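PDB 6WIL: hemolysin activator protein CdiB from Acinetobacter baumannii ACICU, which probably secretes its partner CdiA toxin across the outer membrane, as a TpsB transporter of the Omp85 superfamily in contact-dependent growth inhibition. Local coordinates for residues 529-538 against 549-559. Numbering follows the deposited sequence.
Sequences SFYLDAFTGR and DWVTGFSINLS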
# COMPACT_ATOMS: atom_id res chain seq x y z
N SER A 529 -5.23 -25.12 0.36
CA SER A 529 -6.05 -24.25 -0.50
C SER A 529 -7.47 -24.09 0.05
O SER A 529 -8.41 -23.80 -0.68
CB SER A 529 -6.10 -24.74 -1.94
OG SER A 529 -7.02 -25.81 -2.10
N PHE A 530 -7.66 -24.27 1.36
CA PHE A 530 -8.96 -23.97 1.97
C PHE A 530 -8.76 -23.13 3.22
O PHE A 530 -7.97 -23.49 4.10
CB PHE A 530 -9.74 -25.25 2.32
CG PHE A 530 -10.76 -25.68 1.27
CD1 PHE A 530 -11.84 -24.87 0.91
CD2 PHE A 530 -10.65 -26.93 0.67
CE1 PHE A 530 -12.79 -25.30 -0.03
CE2 PHE A 530 -11.59 -27.36 -0.28
CZ PHE A 530 -12.66 -26.55 -0.63
N TYR A 531 -9.46 -22.00 3.28
CA TYR A 531 -9.28 -21.02 4.34
C TYR A 531 -10.59 -20.79 5.08
O TYR A 531 -11.61 -20.47 4.46
CB TYR A 531 -8.75 -19.70 3.79
CG TYR A 531 -8.55 -18.66 4.85
CD1 TYR A 531 -7.62 -18.85 5.86
CD2 TYR A 531 -9.30 -17.50 4.85
CE1 TYR A 531 -7.44 -17.90 6.84
CE2 TYR A 531 -9.13 -16.54 5.83
CZ TYR A 531 -8.19 -16.75 6.82
OH TYR A 531 -8.02 -15.79 7.80
N LEU A 532 -10.55 -20.95 6.40
CA LEU A 532 -11.70 -20.76 7.26
C LEU A 532 -11.42 -19.60 8.20
O LEU A 532 -10.30 -19.44 8.70
CB LEU A 532 -11.99 -22.04 8.05
CG LEU A 532 -13.37 -22.20 8.69
CD1 LEU A 532 -13.71 -23.68 8.82
CD2 LEU A 532 -13.46 -21.52 10.05
N ASP A 533 -12.45 -18.78 8.44
CA ASP A 533 -12.37 -17.68 9.40
C ASP A 533 -13.71 -17.62 10.12
O ASP A 533 -14.72 -17.25 9.52
CB ASP A 533 -12.04 -16.35 8.71
CG ASP A 533 -11.62 -15.27 9.70
OD1 ASP A 533 -12.03 -15.32 10.88
OD2 ASP A 533 -10.87 -14.36 9.29
N ALA A 534 -13.71 -17.99 11.39
CA ALA A 534 -14.92 -17.99 12.21
C ALA A 534 -14.68 -17.15 13.45
O ALA A 534 -13.63 -17.24 14.08
CB ALA A 534 -15.32 -19.42 12.60
N PHE A 535 -15.67 -16.34 13.81
CA PHE A 535 -15.58 -15.52 15.00
C PHE A 535 -16.94 -15.39 15.65
O PHE A 535 -17.98 -15.41 14.97
CB PHE A 535 -15.01 -14.12 14.70
CG PHE A 535 -15.95 -13.24 13.93
CD1 PHE A 535 -15.95 -13.23 12.55
CD2 PHE A 535 -16.84 -12.39 14.59
CE1 PHE A 535 -16.80 -12.41 11.84
CE2 PHE A 535 -17.70 -11.58 13.89
CZ PHE A 535 -17.68 -11.59 12.51
N THR A 536 -16.94 -15.26 16.97
CA THR A 536 -18.11 -14.85 17.73
C THR A 536 -17.76 -13.59 18.50
O THR A 536 -16.67 -13.48 19.07
CB THR A 536 -18.58 -15.96 18.68
OG1 THR A 536 -19.52 -15.42 19.61
CG2 THR A 536 -17.41 -16.57 19.43
N GLY A 537 -18.68 -12.62 18.50
CA GLY A 537 -18.42 -11.33 19.09
C GLY A 537 -19.65 -10.77 19.79
O GLY A 537 -20.72 -11.37 19.77
N ARG A 538 -19.46 -9.61 20.40
CA ARG A 538 -20.54 -8.91 21.08
C ARG A 538 -20.19 -7.44 21.18
O ARG A 538 -19.02 -7.06 21.17
CB ARG A 538 -20.81 -9.49 22.47
CG ARG A 538 -19.83 -9.02 23.54
CD ARG A 538 -20.20 -9.56 24.91
NE ARG A 538 -21.65 -9.58 25.12
CZ ARG A 538 -22.37 -8.52 25.49
NH1 ARG A 538 -23.68 -8.64 25.65
NH2 ARG A 538 -21.78 -7.35 25.70
N ASP A 549 -26.05 -7.06 20.94
CA ASP A 549 -26.39 -8.48 20.91
C ASP A 549 -25.14 -9.30 20.57
O ASP A 549 -24.06 -8.76 20.31
CB ASP A 549 -27.51 -8.72 19.90
CG ASP A 549 -28.44 -9.84 20.32
OD1 ASP A 549 -28.85 -9.87 21.50
OD2 ASP A 549 -28.77 -10.69 19.46
N TRP A 550 -25.29 -10.62 20.58
CA TRP A 550 -24.21 -11.52 20.18
C TRP A 550 -24.24 -11.73 18.67
O TRP A 550 -25.31 -11.91 18.08
CB TRP A 550 -24.32 -12.86 20.90
CG TRP A 550 -23.91 -12.82 22.33
CD1 TRP A 550 -24.69 -12.47 23.40
CD2 TRP A 550 -22.62 -13.13 22.86
NE1 TRP A 550 -23.96 -12.55 24.56
CE2 TRP A 550 -22.68 -12.96 24.26
CE3 TRP A 550 -21.41 -13.55 22.29
CZ2 TRP A 550 -21.59 -13.18 25.09
CZ3 TRP A 550 -20.32 -13.77 23.12
CH2 TRP A 550 -20.42 -13.58 24.51
N VAL A 551 -23.06 -11.71 18.05
CA VAL A 551 -22.94 -11.87 16.61
C VAL A 551 -21.97 -13.00 16.32
O VAL A 551 -21.05 -13.28 17.10
CB VAL A 551 -22.50 -10.57 15.91
CG1 VAL A 551 -23.55 -9.49 16.08
CG2 VAL A 551 -21.15 -10.10 16.46
N THR A 552 -22.17 -13.65 15.17
CA THR A 552 -21.28 -14.70 14.70
C THR A 552 -20.91 -14.42 13.25
O THR A 552 -21.62 -13.71 12.53
CB THR A 552 -21.92 -16.09 14.83
OG1 THR A 552 -23.32 -16.01 14.53
CG2 THR A 552 -21.72 -16.64 16.23
N GLY A 553 -19.79 -15.00 12.82
CA GLY A 553 -19.36 -14.88 11.45
C GLY A 553 -18.55 -16.07 11.00
O GLY A 553 -17.64 -16.51 11.70
N PHE A 554 -18.88 -16.62 9.83
CA PHE A 554 -18.19 -17.77 9.27
C PHE A 554 -17.79 -17.44 7.84
O PHE A 554 -18.66 -17.12 7.02
CB PHE A 554 -19.07 -19.02 9.31
CG PHE A 554 -19.51 -19.42 10.70
CD1 PHE A 554 -20.66 -18.89 11.26
CD2 PHE A 554 -18.76 -20.32 11.44
CE1 PHE A 554 -21.06 -19.25 12.54
CE2 PHE A 554 -19.16 -20.69 12.72
CZ PHE A 554 -20.31 -20.15 13.27
N SER A 555 -16.50 -17.53 7.54
CA SER A 555 -15.98 -17.26 6.21
C SER A 555 -15.22 -18.47 5.70
O SER A 555 -14.41 -19.05 6.43
CB SER A 555 -15.07 -16.03 6.20
OG SER A 555 -15.79 -14.86 6.56
N ILE A 556 -15.49 -18.86 4.46
CA ILE A 556 -14.82 -19.97 3.80
C ILE A 556 -14.37 -19.50 2.43
O ILE A 556 -15.17 -18.96 1.66
CB ILE A 556 -15.75 -21.20 3.67
CG1 ILE A 556 -15.93 -21.89 5.02
CG2 ILE A 556 -15.19 -22.17 2.64
CD1 ILE A 556 -14.75 -22.75 5.41
N ASN A 557 -13.09 -19.71 2.11
CA ASN A 557 -12.55 -19.36 0.80
C ASN A 557 -11.78 -20.55 0.23
O ASN A 557 -11.22 -21.36 0.96
CB ASN A 557 -11.65 -18.12 0.89
CG ASN A 557 -11.16 -17.66 -0.47
OD1 ASN A 557 -10.12 -18.11 -0.94
ND2 ASN A 557 -11.91 -16.77 -1.10
N LEU A 558 -11.78 -20.65 -1.10
CA LEU A 558 -11.02 -21.67 -1.83
C LEU A 558 -10.29 -20.99 -2.98
O LEU A 558 -10.93 -20.42 -3.86
CB LEU A 558 -11.93 -22.79 -2.36
CG LEU A 558 -11.48 -23.81 -3.43
CD1 LEU A 558 -10.33 -24.77 -2.99
CD2 LEU A 558 -12.75 -24.53 -4.06
N SER A 559 -8.96 -21.06 -2.97
CA SER A 559 -8.15 -20.55 -4.06
C SER A 559 -7.54 -21.71 -4.84
O SER A 559 -7.17 -22.72 -4.25
CB SER A 559 -7.04 -19.62 -3.54
OG SER A 559 -6.23 -20.28 -2.59
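Y531 and N557, D533 and S555, F535 and G553, and G537 and V551 are the hydrogen-bonded pairs of an antiparallel β-hairpin, formed by the last two strands of the 16-stranded barrel characteristic of TpsB transporters. Each pair uses the N-H and C=O of both residues, so eight backbone bonds satisfy these donors and acceptors, the shortest running from S555 N to D533 O at 2.7 Å. Between them, L532, A534 and T536 turn their backbone polar groups the other way, to T525, L523 and L521 of strand 515-526, while T552 bonds to G227 of strand 217-228, where the barrel closes. Several acceptors also receive a CA-H group; G553 O, already bound by F535 N, lies 3.1 Å from A534 CA.

Polar side chains of the hydrogen-bonded pairs share one face of the sheet but find their partners on other strands. The side chains of D533 and S555 approach each other at their CB atoms (3.9 Å), while their polar ends have other partners: D533 OD1 is hydrogen-bonded to Y496 OH and S555 OG to D224 OD2; likewise N557 ND2 bonds to S222 OG. On this same face CG of F535 stands between its backbone N and carbonyl carbon (chi1 70°), which carries the ring across to strand 550-559 and over G553, whose CA makes a CH-pi contact 4.0 Å from the ring centroid. G553, with no side chain, lets the ring settle directly on its backbone, with F535 CE1 3.6 Å from G553 CA.

The other face carries the apolar pairs L532-I556 and A534-F554, consistent with a lipid-facing surface. Near one end, L558 CD1 sits over the F530 ring, 3.8 Å from its centroid. Near the other, R538 lays its aliphatic chain over W550: CB stands above the six-membered ring, and NE, with the guanidinium plane turned 73° from the indole, lies 3.6 Å from W550 CZ2.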